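Local coordinates for glycosyl hydrolases family 31 family protein (Aspergillus niger, PDB 6DRU) that hydrolyses xyloglucan oligosaccharides, releasing alpha-xylose from the glucose at their non-reducing end, at residues 579-582 with 583-586. Numbering follows the deposited sequence.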
# COMPACT_ATOMS: atom_id res chain seq x y z
N ALA A 579 1.70 37.81 50.09
CA ALA A 579 1.73 37.55 51.53
C ALA A 579 0.37 37.12 52.05
O ALA A 579 0.29 36.30 52.97
CB ALA A 579 2.22 38.80 52.28
N SER A 580 -0.71 37.66 51.48
CA SER A 580 -2.05 37.31 51.96
C SER A 580 -2.44 35.89 51.56
O SER A 580 -3.26 35.26 52.24
CB SER A 580 -3.08 38.30 51.41
OG SER A 580 -3.07 38.32 49.99
N ASN A 581 -1.86 35.37 50.48
CA ASN A 581 -2.22 34.04 49.99
C ASN A 581 -1.37 32.93 50.58
O ASN A 581 -1.79 31.77 50.54
CB ASN A 581 -2.11 34.01 48.46
CG ASN A 581 -3.24 34.75 47.78
OD1 ASN A 581 -4.40 34.64 48.18
ND2 ASN A 581 -2.91 35.53 46.76
N THR A 582 -0.19 33.25 51.11
CA THR A 582 0.66 32.23 51.73
C THR A 582 -0.06 31.44 52.82
O THR A 582 0.03 30.20 52.81
CB THR A 582 1.94 32.88 52.28
OG1 THR A 582 2.60 33.60 51.23
CG2 THR A 582 2.88 31.82 52.82
N PRO A 583 -0.77 32.05 53.78
CA PRO A 583 -1.48 31.23 54.77
C PRO A 583 -2.58 30.38 54.17
O PRO A 583 -2.88 29.31 54.72
CB PRO A 583 -2.04 32.27 55.75
CG PRO A 583 -2.14 33.52 54.96
CD PRO A 583 -0.95 33.49 54.05
N ILE A 584 -3.19 30.81 53.07
CA ILE A 584 -4.22 30.00 52.42
C ILE A 584 -3.60 28.76 51.79
O ILE A 584 -4.13 27.65 51.94
CB ILE A 584 -4.98 30.84 51.38
CG1 ILE A 584 -5.43 32.17 51.97
CG2 ILE A 584 -6.18 30.07 50.86
CD1 ILE A 584 -6.20 33.03 51.00
N ILE A 585 -2.48 28.93 51.09
CA ILE A 585 -1.84 27.80 50.41
C ILE A 585 -1.31 26.80 51.43
O ILE A 585 -1.45 25.58 51.26
CB ILE A 585 -0.74 28.31 49.47
CG1 ILE A 585 -1.32 29.29 48.45
CG2 ILE A 585 -0.07 27.14 48.77
CD1 ILE A 585 -0.27 29.98 47.60
N VAL A 586 -0.68 27.29 52.50
CA VAL A 586 -0.09 26.41 53.50
C VAL A 586 -1.18 25.66 54.27
O VAL A 586 -0.96 24.53 54.72
CB VAL A 586 0.84 27.21 54.43
CG1 VAL A 586 1.40 26.32 55.53
CG2 VAL A 586 1.97 27.83 53.63
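Asn-581 and Ile-585 are joined through the backbone, the N-H of Ile-585 reaching the Asn-581 carbonyl O over 3.0 Å with an angle of 162° at the hydrogen. One residue further on, Val-586 N donates to Thr-582 O, also at 3.0 Å and equally straight. Two successive i to i+4 bonds of this kind are the signature of regular alpha-helix. The closely packed side belongs to Asn-581, Ile-584 and Ile-585. The Asn-581 carboxamide slants across the end of the Ile-584 chain, OD1 lying 3.7 Å from CD1, a van der Waals contact only. With chi1 at -74°, its CG sits beside its own backbone N, and the amide ND2 is hydrogen-bonded back to the carbonyl O of Tyr-577. Outside the two segments, helix 535-548 covers this face: Val-542 meets both Asn-581 and Ile-584, while Leu-545 touches Ile-585. The loop residues 579-581 lead into helix 582-594, and Thr-582 to Val-586 make its opening turn, within the family 31 TIM-barrel region. Pro-583 occupies this turn, where its lack of an N-H costs little because an N-H there has no helical carbonyl to bond. Ala-579 and Ser-580 have helical backbone angles but not the regular bonding. The proline ring approaches their carbonyl oxygens, with CD 3.3 Å from Ala-579 O and CG 3.4 Å from Ser-580 O. Here the packing gives way to solvent, since Ala-579, Ser-580 and Pro-583 are all exposed. Thr-582 and Val-586 run alongside each other, pointing the same way, but their CG2 methyls come no closer than 4.2 Å, a looser fit. The Thr-582 hydroxyl turns from that pairing; chi1 of -55° places OG1 beside the backbone N, where it is hydrogen-bonded to Gly-578 O.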